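Local coordinates for protein pullulanase (Bacillus acidopullulyticus, PDB 2WAN) that hydrolyses alpha-1,6-glucosidic linkages in pullulan and, as a debranching enzyme, those at the branch points of starch polysaccharides, at residues W419-Q425 with E613-D617; G319-S323 with M407-L411; H822-H827 with Q896-K900; T461-T465 with G474-L478; M624-D630 with Q664-Q670. One frame throughout, in Å; residues are numbered along the deposited sequence. Where two conformers were deposited one is given.

Overall arrangement
Interaction 2 comes first and ties strand 319-322 of the carbohydrate-binding module 48 region to the linker after strand 406-407. The same linker runs on into interaction 1, where it meets the end of helix 597-614 of the catalytic barrel. These two touch through L411 and E613, their centres about 21 Å apart. Interaction 4 is nested inside the loop closed by interaction 1. Interaction 5 lies nearest the centre of the chain, between the start of helix 629-642 and the loop after strand 647-650. Interaction 3, about 49 Å from interaction 2 between centres, fastens the C-terminal beta domain to helix 811-826. Interaction 2 thus holds the linker to its own beta region.

Interaction 1: residues W419-Q425 with E613-D617; sequences WQGDHEQ and EYHVD
W419 and H615 stack face to face. The six-membered ring of the indole and the imidazole form an offset stack, with centroids 4.1 Å apart and planes 14° from parallel. W419 CZ2 sits over the centre of the imidazole, while H615 CE1 lies toward the rim of the indole, 3.3 Å from W419 CE2. The indole reaches H615 because its CG stands anti to the backbone N (chi1 -171°). H615 is then gripped at its edge. Its ND1 donates to D422 OD2 at 2.7 Å, on the anti side of the carboxylate, and the two flat groups are nearly coplanar. Stack and hydrogen bond together fix the rotation of the imidazole. H615 has positive phi and is the first residue beyond helix 597-614, which leads into barrel strand 618-621 of the alpha-amylase-type catalytic domain. The 419-425 loop therefore packs on a helix-to-strand turn of the barrel. At the indole edge, a water accepts from W419 NE1 at 2.8 Å and donates to E613 O. Farther along, Q425 N donates to D617 OD1 at 2.9 Å, approaching from above the carboxylate plane. The other oxygen, D617 OD2, is held by the backbone N of V548.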
# COMPACT_ATOMS: atom_id res chain seq x y z
N TRP A 419 -16.06 8.60 -26.43
CA TRP A 419 -15.93 7.94 -25.11
C TRP A 419 -16.85 6.73 -24.95
O TRP A 419 -16.45 5.74 -24.32
CB TRP A 419 -16.22 8.96 -24.02
CG TRP A 419 -15.93 8.55 -22.59
CD1 TRP A 419 -16.83 8.45 -21.57
CD2 TRP A 419 -14.64 8.25 -22.02
NE1 TRP A 419 -16.19 8.09 -20.40
CE2 TRP A 419 -14.85 7.96 -20.64
CE3 TRP A 419 -13.34 8.19 -22.53
CZ2 TRP A 419 -13.79 7.62 -19.77
CZ3 TRP A 419 -12.28 7.82 -21.66
CH2 TRP A 419 -12.52 7.55 -20.30
N GLN A 420 -18.06 6.77 -25.52
CA GLN A 420 -18.94 5.60 -25.45
C GLN A 420 -18.42 4.36 -26.19
O GLN A 420 -18.91 3.26 -25.97
CB GLN A 420 -20.37 5.94 -25.92
CG GLN A 420 -21.10 6.94 -25.03
CD GLN A 420 -21.19 6.49 -23.58
OE1 GLN A 420 -20.81 7.22 -22.67
NE2 GLN A 420 -21.71 5.28 -23.36
N GLY A 421 -17.44 4.54 -27.07
CA GLY A 421 -16.81 3.42 -27.75
C GLY A 421 -15.54 2.90 -27.09
O GLY A 421 -14.93 1.96 -27.59
N ASP A 422 -15.13 3.51 -25.97
CA ASP A 422 -13.89 3.14 -25.28
C ASP A 422 -14.00 1.71 -24.75
O ASP A 422 -15.03 1.35 -24.18
CB ASP A 422 -13.63 4.11 -24.13
CG ASP A 422 -12.37 3.78 -23.36
OD1 ASP A 422 -11.31 3.68 -24.01
OD2 ASP A 422 -12.48 3.56 -22.14
N HIS A 423 -12.96 0.90 -24.97
CA HIS A 423 -12.91 -0.48 -24.46
C HIS A 423 -11.76 -0.70 -23.44
O HIS A 423 -10.61 -0.37 -23.71
CB HIS A 423 -12.79 -1.46 -25.63
CG HIS A 423 -12.90 -2.90 -25.22
ND1 HIS A 423 -11.88 -3.81 -25.40
CD2 HIS A 423 -13.90 -3.58 -24.62
CE1 HIS A 423 -12.26 -4.99 -24.93
NE2 HIS A 423 -13.48 -4.87 -24.45
N GLU A 424 -12.11 -1.28 -22.29
CA GLU A 424 -11.15 -1.62 -21.23
C GLU A 424 -10.02 -2.52 -21.70
O GLU A 424 -10.18 -3.35 -22.62
CB GLU A 424 -11.87 -2.25 -20.02
CG GLU A 424 -12.70 -3.51 -20.33
CD GLU A 424 -14.14 -3.20 -20.78
OE1 GLU A 424 -14.47 -2.04 -21.15
OE2 GLU A 424 -14.96 -4.15 -20.77
N GLN A 425 -8.87 -2.34 -21.06
CA GLN A 425 -7.67 -3.12 -21.34
C GLN A 425 -7.25 -3.89 -20.09
O GLN A 425 -6.33 -3.50 -19.36
CB GLN A 425 -6.56 -2.21 -21.86
CG GLN A 425 -6.80 -1.66 -23.26
CD GLN A 425 -6.95 -2.74 -24.31
OE1 GLN A 425 -7.88 -2.70 -25.13
NE2 GLN A 425 -6.05 -3.71 -24.29
N GLU A 613 -15.76 6.18 -13.67
CA GLU A 613 -15.79 7.45 -14.40
C GLU A 613 -14.68 7.58 -15.44
O GLU A 613 -14.90 8.12 -16.56
CB GLU A 613 -15.73 8.63 -13.42
CG GLU A 613 -15.87 10.00 -14.03
CD GLU A 613 -17.25 10.25 -14.66
OE1 GLU A 613 -18.25 9.65 -14.19
OE2 GLU A 613 -17.32 11.05 -15.62
N TYR A 614 -13.48 7.09 -15.09
CA TYR A 614 -12.30 7.26 -15.96
C TYR A 614 -11.86 6.00 -16.70
O TYR A 614 -11.01 6.09 -17.56
CB TYR A 614 -11.11 7.85 -15.18
CG TYR A 614 -11.32 9.30 -14.72
CD1 TYR A 614 -10.79 10.38 -15.44
CD2 TYR A 614 -12.04 9.57 -13.55
CE1 TYR A 614 -10.99 11.71 -15.01
CE2 TYR A 614 -12.24 10.89 -13.11
CZ TYR A 614 -11.71 11.94 -13.86
OH TYR A 614 -11.88 13.22 -13.41
N HIS A 615 -12.47 4.85 -16.42
CA HIS A 615 -12.19 3.59 -17.16
C HIS A 615 -10.73 3.15 -16.95
O HIS A 615 -10.10 2.59 -17.85
CB HIS A 615 -12.50 3.68 -18.67
CG HIS A 615 -13.91 4.13 -19.00
ND1 HIS A 615 -14.32 4.35 -20.30
CD2 HIS A 615 -14.97 4.44 -18.22
CE1 HIS A 615 -15.58 4.75 -20.30
NE2 HIS A 615 -16.00 4.82 -19.06
N VAL A 616 -10.22 3.42 -15.76
CA VAL A 616 -8.87 2.94 -15.45
C VAL A 616 -8.90 1.44 -15.20
O VAL A 616 -9.93 0.85 -14.82
CB VAL A 616 -8.15 3.74 -14.33
CG1 VAL A 616 -7.91 5.20 -14.79
CG2 VAL A 616 -8.92 3.67 -13.00
N ASP A 617 -7.77 0.80 -15.51
CA ASP A 617 -7.71 -0.66 -15.60
C ASP A 617 -7.06 -1.34 -14.39
O ASP A 617 -7.02 -2.57 -14.30
CB ASP A 617 -6.92 -1.02 -16.87
CG ASP A 617 -7.51 -0.38 -18.11
OD1 ASP A 617 -8.58 -0.83 -18.56
OD2 ASP A 617 -6.88 0.56 -18.64
O HOH W 1 -17.35 8.06 -17.82

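Interaction 2: residues G319-S323 with M407-L411; sequences GNVYS and MIVDL
Y322 and I408 make the closely packed part of this contact. I408 CG2 lies 3.9 Å from Y322 CD1, and the two side chains meet at about a right angle. The tyrosine ring is carried to the 407-411 segment with CG anti to the backbone N (chi1 170°). Its CE2 is 3.8 Å from D410 CB. V409 O comes within 3.8 Å of Y322 CB. The phenol end continues past the segment, and its OH bonds to N372 OD1. The looser part lies at N320. Its ND2 approaches I408 CG2 at 3.8 Å, but its polar contacts to the other segment run through water. One water donates to N320 OD1 at 3.0 Å and to M407 O at 2.8 Å. A second accepts from N320 ND2 at 2.6 Å and from V409 N at 3.1 Å. Both ends of the amide are thus engaged, which should fix its flip. I408 also packs on F329 of strand 326-332. The contact joins the edge of the antiparallel beta sheet of the carbohydrate-binding module 48 region to the chain leaving that sheet, on its way to the first strand of the catalytic barrel.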
# COMPACT_ATOMS: atom_id res chain seq x y z
N GLY A 319 -20.94 13.33 -1.09
CA GLY A 319 -20.50 14.33 -2.06
C GLY A 319 -21.66 15.12 -2.62
O GLY A 319 -22.64 15.36 -1.92
N ASN A 320 -21.53 15.56 -3.87
CA ASN A 320 -22.65 16.23 -4.55
C ASN A 320 -23.16 15.37 -5.70
O ASN A 320 -22.39 14.67 -6.37
CB ASN A 320 -22.28 17.65 -5.02
CG ASN A 320 -21.22 17.65 -6.12
OD1 ASN A 320 -20.00 17.71 -5.85
ND2 ASN A 320 -21.67 17.60 -7.37
N VAL A 321 -24.47 15.39 -5.89
CA VAL A 321 -25.10 14.63 -6.97
C VAL A 321 -25.86 15.64 -7.80
O VAL A 321 -26.89 16.17 -7.36
CB VAL A 321 -26.04 13.52 -6.45
CG1 VAL A 321 -26.73 12.80 -7.64
CG2 VAL A 321 -25.27 12.52 -5.58
N TYR A 322 -25.32 15.94 -8.97
CA TYR A 322 -25.83 16.99 -9.85
C TYR A 322 -26.93 16.53 -10.81
O TYR A 322 -26.81 15.48 -11.47
CB TYR A 322 -24.68 17.61 -10.67
CG TYR A 322 -25.20 18.53 -11.77
CD1 TYR A 322 -25.59 19.84 -11.47
CD2 TYR A 322 -25.36 18.07 -13.07
CE1 TYR A 322 -26.11 20.68 -12.47
CE2 TYR A 322 -25.88 18.90 -14.07
CZ TYR A 322 -26.24 20.19 -13.76
OH TYR A 322 -26.76 21.00 -14.76
N SER A 323 -27.98 17.35 -10.92
CA SER A 323 -28.94 17.25 -12.02
C SER A 323 -29.31 18.65 -12.50
O SER A 323 -29.07 19.64 -11.81
CB SER A 323 -30.19 16.46 -11.60
OG SER A 323 -31.04 17.24 -10.76
N MET A 407 -16.03 22.20 -6.81
CA MET A 407 -16.79 22.69 -7.95
C MET A 407 -17.82 21.65 -8.37
O MET A 407 -17.49 20.48 -8.53
CB MET A 407 -15.86 23.00 -9.12
CG MET A 407 -16.55 23.66 -10.32
SD MET A 407 -15.34 23.90 -11.64
CE MET A 407 -16.36 24.79 -12.81
N ILE A 408 -19.07 22.08 -8.54
CA ILE A 408 -20.15 21.20 -8.96
C ILE A 408 -20.16 21.16 -10.49
O ILE A 408 -20.22 22.22 -11.16
CB ILE A 408 -21.51 21.74 -8.46
CG1 ILE A 408 -21.55 21.77 -6.93
CG2 ILE A 408 -22.67 20.89 -9.03
CD1 ILE A 408 -22.17 23.00 -6.37
N VAL A 409 -20.11 19.96 -11.06
CA VAL A 409 -20.01 19.82 -12.53
C VAL A 409 -20.91 18.71 -13.06
O VAL A 409 -21.27 17.78 -12.33
CB VAL A 409 -18.53 19.55 -12.99
CG1 VAL A 409 -17.61 20.71 -12.59
CG2 VAL A 409 -18.00 18.21 -12.43
N ASP A 410 -21.28 18.86 -14.34
CA ASP A 410 -21.96 17.83 -15.11
C ASP A 410 -20.90 16.89 -15.71
O ASP A 410 -20.27 17.23 -16.72
CB ASP A 410 -22.74 18.50 -16.24
CG ASP A 410 -23.54 17.52 -17.09
OD1 ASP A 410 -23.41 16.28 -16.91
OD2 ASP A 410 -24.30 18.01 -17.95
N LEU A 411 -20.71 15.73 -15.10
CA LEU A 411 -19.66 14.79 -15.55
C LEU A 411 -19.87 14.32 -16.98
O LEU A 411 -18.92 14.16 -17.71
CB LEU A 411 -19.52 13.59 -14.61
CG LEU A 411 -18.86 13.95 -13.27
CD1 LEU A 411 -18.99 12.78 -12.31
CD2 LEU A 411 -17.41 14.35 -13.48
O HOH W 2 -17.87 17.76 -7.95
O HOH W 3 -20.11 17.34 -9.47

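Interaction 3: residues H822-H827 with Q896-K900; sequences HLRNQH and QIGEK
H827 and E899 link the end of helix 811-826 to the C-terminal all-beta domain that follows the barrel in this amylase-type fold. The apolar part lies one helical turn back. L823, with CG anti to the backbone N (chi1 -176°), extends its two methyls along the 896-900 segment. CD2 faces I897 CG2 at 4.2 Å. I897 packs further on Y816, S819 and M820 of the same helix. A second group of contacts is between carbon and oxygen. L823 CD1 lies 3.8 Å from G898 O and 3.6 Å from E899 OE2. Q826 CB comes 3.4 Å from E899 OE2, the two side chains meeting at about a right angle. The polar contact is a histidine-carboxylate hydrogen bond. The ring and carboxylate planes are 19° apart, and E899 OE1 lies in the ring plane. On the other side of the imidazole, ND1 is hydrogen-bonded to D863 OD1, and the ring stacks on W865. A leucine in place of H827 would probably leave both carboxylates, E899 and D863, without their shared mate and let the glutamate swing loose. The bond itself is nearly straight: H827 NE2 donates to the syn lone pair of E899 OE1 at 2.8 Å and 171°.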
# COMPACT_ATOMS: atom_id res chain seq x y z
N HIS A 822 8.16 -8.48 -26.81
CA HIS A 822 7.33 -9.14 -27.83
C HIS A 822 7.38 -10.67 -27.75
O HIS A 822 6.37 -11.33 -27.94
CB HIS A 822 7.70 -8.66 -29.23
CG HIS A 822 7.31 -7.23 -29.49
ND1 HIS A 822 6.16 -6.88 -30.17
CD2 HIS A 822 7.91 -6.07 -29.15
CE1 HIS A 822 6.08 -5.57 -30.26
NE2 HIS A 822 7.13 -5.05 -29.64
N LEU A 823 8.56 -11.21 -27.46
CA LEU A 823 8.68 -12.67 -27.25
C LEU A 823 7.76 -13.16 -26.12
O LEU A 823 7.00 -14.12 -26.31
CB LEU A 823 10.14 -13.06 -26.97
CG LEU A 823 10.36 -14.58 -26.85
CD1 LEU A 823 10.39 -15.24 -28.23
CD2 LEU A 823 11.67 -14.83 -26.13
N ARG A 824 7.82 -12.53 -24.95
CA ARG A 824 6.91 -12.84 -23.85
C ARG A 824 5.44 -12.71 -24.26
O ARG A 824 4.62 -13.59 -23.92
CB ARG A 824 7.18 -11.95 -22.62
CG ARG A 824 6.44 -12.44 -21.38
CD ARG A 824 6.48 -11.41 -20.24
NE ARG A 824 5.72 -11.90 -19.07
CZ ARG A 824 6.19 -12.76 -18.15
NH1 ARG A 824 7.40 -13.29 -18.27
NH2 ARG A 824 5.42 -13.12 -17.13
N ASN A 825 5.11 -11.63 -24.99
CA ASN A 825 3.72 -11.40 -25.40
C ASN A 825 3.22 -12.54 -26.28
O ASN A 825 2.03 -12.87 -26.26
CB ASN A 825 3.53 -10.08 -26.16
CG ASN A 825 3.78 -8.84 -25.30
OD1 ASN A 825 3.87 -8.89 -24.06
ND2 ASN A 825 3.90 -7.68 -25.98
N GLN A 826 4.12 -13.12 -27.07
CA GLN A 826 3.78 -14.16 -28.04
C GLN A 826 3.76 -15.57 -27.47
O GLN A 826 3.20 -16.48 -28.09
CB GLN A 826 4.77 -14.12 -29.21
CG GLN A 826 4.55 -12.95 -30.18
CD GLN A 826 3.19 -13.00 -30.87
OE1 GLN A 826 2.59 -11.97 -31.17
NE2 GLN A 826 2.71 -14.22 -31.14
N HIS A 827 4.39 -15.74 -26.30
CA HIS A 827 4.63 -17.07 -25.75
C HIS A 827 4.11 -17.23 -24.35
O HIS A 827 4.80 -16.88 -23.39
CB HIS A 827 6.12 -17.43 -25.88
CG HIS A 827 6.49 -17.71 -27.29
ND1 HIS A 827 6.15 -18.88 -27.93
CD2 HIS A 827 7.06 -16.91 -28.23
CE1 HIS A 827 6.53 -18.81 -29.19
NE2 HIS A 827 7.08 -17.63 -29.40
N GLN A 896 20.72 -10.83 -30.33
CA GLN A 896 19.59 -11.12 -31.22
C GLN A 896 18.53 -11.96 -30.52
O GLN A 896 18.81 -13.10 -30.15
CB GLN A 896 20.06 -11.91 -32.43
CG GLN A 896 21.19 -11.28 -33.23
CD GLN A 896 21.37 -11.98 -34.55
OE1 GLN A 896 20.61 -11.76 -35.50
NE2 GLN A 896 22.36 -12.86 -34.63
N ILE A 897 17.31 -11.43 -30.38
CA ILE A 897 16.21 -12.15 -29.74
C ILE A 897 15.01 -12.07 -30.69
O ILE A 897 14.73 -11.00 -31.23
CB ILE A 897 15.79 -11.48 -28.40
CG1 ILE A 897 16.99 -11.33 -27.46
CG2 ILE A 897 14.59 -12.21 -27.74
CD1 ILE A 897 17.54 -12.64 -26.91
N GLY A 898 14.32 -13.18 -30.91
CA GLY A 898 13.17 -13.13 -31.80
C GLY A 898 12.46 -14.45 -31.98
O GLY A 898 12.67 -15.39 -31.21
N GLU A 899 11.63 -14.51 -33.02
CA GLU A 899 10.86 -15.71 -33.33
C GLU A 899 11.51 -16.62 -34.37
O GLU A 899 11.02 -17.73 -34.61
CB GLU A 899 9.48 -15.30 -33.85
CG GLU A 899 8.68 -14.44 -32.86
CD GLU A 899 8.14 -15.23 -31.66
OE1 GLU A 899 8.05 -16.47 -31.75
OE2 GLU A 899 7.77 -14.59 -30.64
N LYS A 900 12.59 -16.14 -34.99
CA LYS A 900 13.18 -16.79 -36.17
C LYS A 900 14.39 -17.64 -35.77
O LYS A 900 15.10 -17.32 -34.80
CB LYS A 900 13.65 -15.75 -37.20
CG LYS A 900 12.57 -14.79 -37.72
CD LYS A 900 13.27 -13.59 -38.37
CE LYS A 900 12.29 -12.54 -38.88
NZ LYS A 900 11.90 -12.80 -40.29

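Interaction 4: residues T461-T465 with G474-L478; sequences TEHGT and GIDSL
D476 reaches from the first turn of helix 474-481 to the backbone of the 461-465 loop. Its CB points toward the loop, and CG stands anti to the carbonyl carbon (chi1 -75°). CG lies 3.7 Å from G464 N. Beyond it the carboxylate divides the work. OD1 faces the imidazole of H463, and a water bridges the two, donating to OD1 at 2.8 Å and lying in the plane of the ring by H463 ND1. OD2 accepts from G464 N at 2.9 Å. This bond is bent, 138° at the hydrogen, and the donor stands above the carboxylate plane. OD2 accepts a second hydrogen bond, from a water that also donates to T465 O. Replacing D476 by an alanine would probably leave G464 N without its acceptor, cost both bridging waters their anchor on the helix, and so free the loop to shift.

Beside D476, the CG2 of I475 sits 3.5 Å from E462 O and over one face of the H463 ring. E462 O is further met by two waters. One passes its link to I475 N, the other to D476 N, touching T465 OG1 as well. T465 OG1 is also bonded to T473 OG1. G474, with positive phi, lies close to T465.

The helix belongs to the catalytic barrel, and I475 packs on S540 and L541 of helix 529-543. The join is mostly hydrated. The waters carry N-H groups near the helix start, I475 N and D476 N, to a loop carbonyl, while the carboxylate there is probably favoured by the helix dipole.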
# COMPACT_ATOMS: atom_id res chain seq x y z
N THR A 461 -1.94 11.71 -26.38
CA THR A 461 -2.92 11.56 -27.47
C THR A 461 -2.28 11.81 -28.84
O THR A 461 -2.96 11.67 -29.88
CB THR A 461 -4.11 12.56 -27.33
OG1 THR A 461 -3.67 13.91 -27.59
CG2 THR A 461 -4.75 12.49 -25.94
N GLU A 462 -1.00 12.20 -28.85
CA GLU A 462 -0.35 12.66 -30.08
C GLU A 462 0.29 11.51 -30.88
O GLU A 462 1.25 10.90 -30.42
CB GLU A 462 0.69 13.74 -29.77
CG GLU A 462 0.10 14.97 -29.05
CD GLU A 462 1.13 16.02 -28.78
OE1 GLU A 462 2.02 16.24 -29.64
OE2 GLU A 462 1.07 16.62 -27.70
N HIS A 463 -0.23 11.27 -32.08
CA HIS A 463 0.34 10.27 -33.00
C HIS A 463 1.38 10.85 -33.94
O HIS A 463 1.37 12.04 -34.25
CB HIS A 463 -0.78 9.62 -33.82
CG HIS A 463 -1.72 8.79 -33.00
ND1 HIS A 463 -1.56 7.43 -32.83
CD2 HIS A 463 -2.79 9.14 -32.25
CE1 HIS A 463 -2.52 6.98 -32.04
NE2 HIS A 463 -3.27 7.99 -31.67
N GLY A 464 2.30 10.00 -34.38
CA GLY A 464 3.29 10.37 -35.39
C GLY A 464 4.42 11.24 -34.86
O GLY A 464 5.13 11.88 -35.65
N THR A 465 4.61 11.27 -33.54
CA THR A 465 5.62 12.17 -32.97
C THR A 465 7.01 11.56 -33.11
O THR A 465 7.20 10.34 -33.01
CB THR A 465 5.33 12.57 -31.50
OG1 THR A 465 5.28 11.38 -30.68
CG2 THR A 465 3.96 13.31 -31.39
N GLY A 474 6.70 9.19 -27.70
CA GLY A 474 5.30 9.23 -27.28
C GLY A 474 4.63 7.87 -27.38
O GLY A 474 5.27 6.81 -27.23
N ILE A 475 3.32 7.88 -27.62
CA ILE A 475 2.54 6.66 -27.74
C ILE A 475 3.06 5.72 -28.84
O ILE A 475 2.98 4.49 -28.72
CB ILE A 475 1.04 6.97 -27.96
CG1 ILE A 475 0.19 5.74 -27.66
CG2 ILE A 475 0.78 7.56 -29.37
CD1 ILE A 475 -1.28 6.08 -27.48
N ASP A 476 3.58 6.29 -29.93
CA ASP A 476 4.15 5.46 -31.00
C ASP A 476 5.36 4.67 -30.51
O ASP A 476 5.60 3.54 -30.94
CB ASP A 476 4.52 6.31 -32.22
CG ASP A 476 3.31 6.75 -33.03
OD1 ASP A 476 2.16 6.44 -32.64
OD2 ASP A 476 3.52 7.41 -34.06
N SER A 477 6.13 5.26 -29.59
CA SER A 477 7.25 4.54 -28.97
C SER A 477 6.74 3.41 -28.06
O SER A 477 7.26 2.29 -28.07
CB SER A 477 8.16 5.49 -28.18
OG SER A 477 9.28 4.77 -27.65
N LEU A 478 5.70 3.70 -27.26
CA LEU A 478 5.13 2.67 -26.41
C LEU A 478 4.63 1.51 -27.26
O LEU A 478 4.84 0.35 -26.91
CB LEU A 478 3.99 3.23 -25.55
CG LEU A 478 4.36 4.41 -24.65
CD1 LEU A 478 3.10 4.86 -23.86
CD2 LEU A 478 5.46 4.00 -23.68
O HOH W 4 2.12 10.51 -27.90
O HOH W 5 3.46 9.25 -31.05
O HOH W 6 0.26 6.45 -34.66
O HOH W 7 6.10 8.34 -34.51

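Interaction 5: residues M624-D630 with Q664-Q670; sequences MALLGKD and QLVTKGQ
V666 and A625 meet at the heart of this contact, their CA atoms 3.8 Å apart. V666 N donates to A625 O at 3.1 Å, in the carbonyl plane and on a lone pair. The same oxygen also accepts from G628 N. V666 CG2 presses on the backbone beyond, 3.4 Å from G628 C. Its other methyl, CG1, faces M624 CE, and L665 CD2 rests on A625 O.

A second set of bonds holds the start of helix 629-642. K629 N donates to Q664 O at 2.8 Å. D630 N donates to Q664 OE1 at 3.0 Å, nearly straight at 165° and on a lone pair. The glutamine folds back at chi2 (-65°), which brings its amide over the helix start. A weak bond returns from Q664 NE2 to D630 OD1. Q664 thus serves the first N-H groups of the helix, with G628 at the N-cap position.

K629 crosses Q670 at about a right angle. Its NZ reaches Q670 OE1 at 3.1 Å from above the carbonyl plane.

Outward, V666 centres an inverse gamma turn, and T667 to Q670 form a type II beta turn. Q670 NE2 bonds back to L665 O. V666 O is buried with no hydrogen-bond partner, though A625 CA makes a CA-H...O contact with it.

Within the catalytic barrel, the contact joins the turn after strand 618-621 and the start of helix 629-642 to the loop between strands 647-650 and 677-679. V666 and M624 both pack on M632 of helix 629-642, and M624 also touches V678 of strand 677-679.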
# COMPACT_ATOMS: atom_id res chain seq x y z
N MET A 624 1.27 -0.04 0.25
CA MET A 624 0.07 -0.86 0.38
C MET A 624 -0.03 -1.61 1.72
O MET A 624 -1.15 -1.83 2.24
CB MET A 624 0.01 -1.85 -0.78
CG MET A 624 -1.31 -2.64 -0.81
SD MET A 624 -1.43 -3.66 -2.28
CE MET A 624 -0.15 -4.89 -1.96
N ALA A 625 1.11 -1.99 2.29
CA ALA A 625 1.11 -2.66 3.61
C ALA A 625 0.26 -1.89 4.61
O ALA A 625 -0.50 -2.49 5.37
CB ALA A 625 2.54 -2.81 4.13
N LEU A 626 0.37 -0.56 4.59
CA LEU A 626 -0.40 0.32 5.49
C LEU A 626 -1.91 0.24 5.34
O LEU A 626 -2.65 0.57 6.29
CB LEU A 626 0.04 1.77 5.31
CG LEU A 626 1.50 2.10 5.63
CD1 LEU A 626 1.76 3.54 5.27
CD2 LEU A 626 1.78 1.86 7.13
N LEU A 627 -2.40 -0.16 4.17
CA LEU A 627 -3.86 -0.20 3.95
C LEU A 627 -4.53 -1.37 4.67
O LEU A 627 -5.72 -1.30 5.01
CB LEU A 627 -4.20 -0.19 2.46
CG LEU A 627 -3.63 1.03 1.71
CD1 LEU A 627 -3.99 0.94 0.23
CD2 LEU A 627 -4.13 2.38 2.31
N GLY A 628 -3.76 -2.42 4.94
CA GLY A 628 -4.26 -3.57 5.69
C GLY A 628 -4.90 -4.66 4.84
O GLY A 628 -5.49 -4.38 3.78
N LYS A 629 -4.79 -5.90 5.31
CA LYS A 629 -5.33 -7.07 4.60
C LYS A 629 -6.83 -7.00 4.36
O LYS A 629 -7.28 -7.24 3.25
CB LYS A 629 -5.02 -8.37 5.36
CG LYS A 629 -3.60 -8.85 5.25
CD LYS A 629 -3.29 -9.90 6.33
CE LYS A 629 -3.98 -11.22 6.07
NZ LYS A 629 -3.52 -12.24 7.08
N ASP A 630 -7.59 -6.68 5.41
CA ASP A 630 -9.04 -6.65 5.31
C ASP A 630 -9.50 -5.65 4.27
O ASP A 630 -10.37 -5.94 3.45
CB ASP A 630 -9.66 -6.34 6.68
CG ASP A 630 -9.54 -7.52 7.65
OD1 ASP A 630 -9.08 -8.61 7.24
OD2 ASP A 630 -9.92 -7.36 8.83
N GLN A 664 -2.09 -7.29 10.42
CA GLN A 664 -2.91 -6.74 9.34
C GLN A 664 -2.09 -6.10 8.22
O GLN A 664 -2.59 -5.90 7.11
CB GLN A 664 -4.00 -5.78 9.87
CG GLN A 664 -5.31 -6.50 10.29
CD GLN A 664 -6.04 -7.17 9.11
OE1 GLN A 664 -6.34 -6.53 8.10
NE2 GLN A 664 -6.35 -8.45 9.26
N LEU A 665 -0.82 -5.79 8.50
CA LEU A 665 0.04 -5.14 7.50
C LEU A 665 0.22 -6.07 6.31
O LEU A 665 0.45 -7.27 6.48
CB LEU A 665 1.40 -4.75 8.09
CG LEU A 665 1.43 -3.59 9.09
CD1 LEU A 665 2.81 -3.50 9.72
CD2 LEU A 665 1.07 -2.25 8.43
N VAL A 666 0.08 -5.52 5.10
CA VAL A 666 0.23 -6.36 3.91
C VAL A 666 1.70 -6.43 3.48
O VAL A 666 2.13 -5.80 2.51
CB VAL A 666 -0.67 -5.92 2.72
CG1 VAL A 666 -0.78 -7.06 1.67
CG2 VAL A 666 -2.06 -5.52 3.21
N THR A 667 2.47 -7.20 4.25
CA THR A 667 3.86 -7.53 3.90
C THR A 667 3.87 -8.77 3.00
O THR A 667 2.82 -9.36 2.77
CB THR A 667 4.69 -7.78 5.19
OG1 THR A 667 3.98 -8.70 6.02
CG2 THR A 667 4.90 -6.48 5.95
N LYS A 668 5.03 -9.14 2.45
CA LYS A 668 5.07 -10.26 1.51
C LYS A 668 4.58 -11.56 2.17
O LYS A 668 5.01 -11.91 3.28
CB LYS A 668 6.48 -10.45 0.93
CG LYS A 668 6.99 -9.26 0.10
CD LYS A 668 8.21 -9.65 -0.73
CE LYS A 668 9.44 -9.94 0.17
NZ LYS A 668 9.90 -8.74 0.93
N GLY A 669 3.68 -12.25 1.48
CA GLY A 669 3.04 -13.46 2.02
C GLY A 669 1.61 -13.16 2.43
O GLY A 669 0.72 -14.00 2.33
N GLN A 670 1.37 -11.92 2.87
CA GLN A 670 0.04 -11.54 3.35
C GLN A 670 -0.98 -11.32 2.23
O GLN A 670 -2.19 -11.27 2.47
CB GLN A 670 0.14 -10.30 4.24
CG GLN A 670 0.98 -10.49 5.50
CD GLN A 670 0.10 -10.88 6.67
OE1 GLN A 670 -0.51 -11.95 6.68
NE2 GLN A 670 -0.00 -9.98 7.64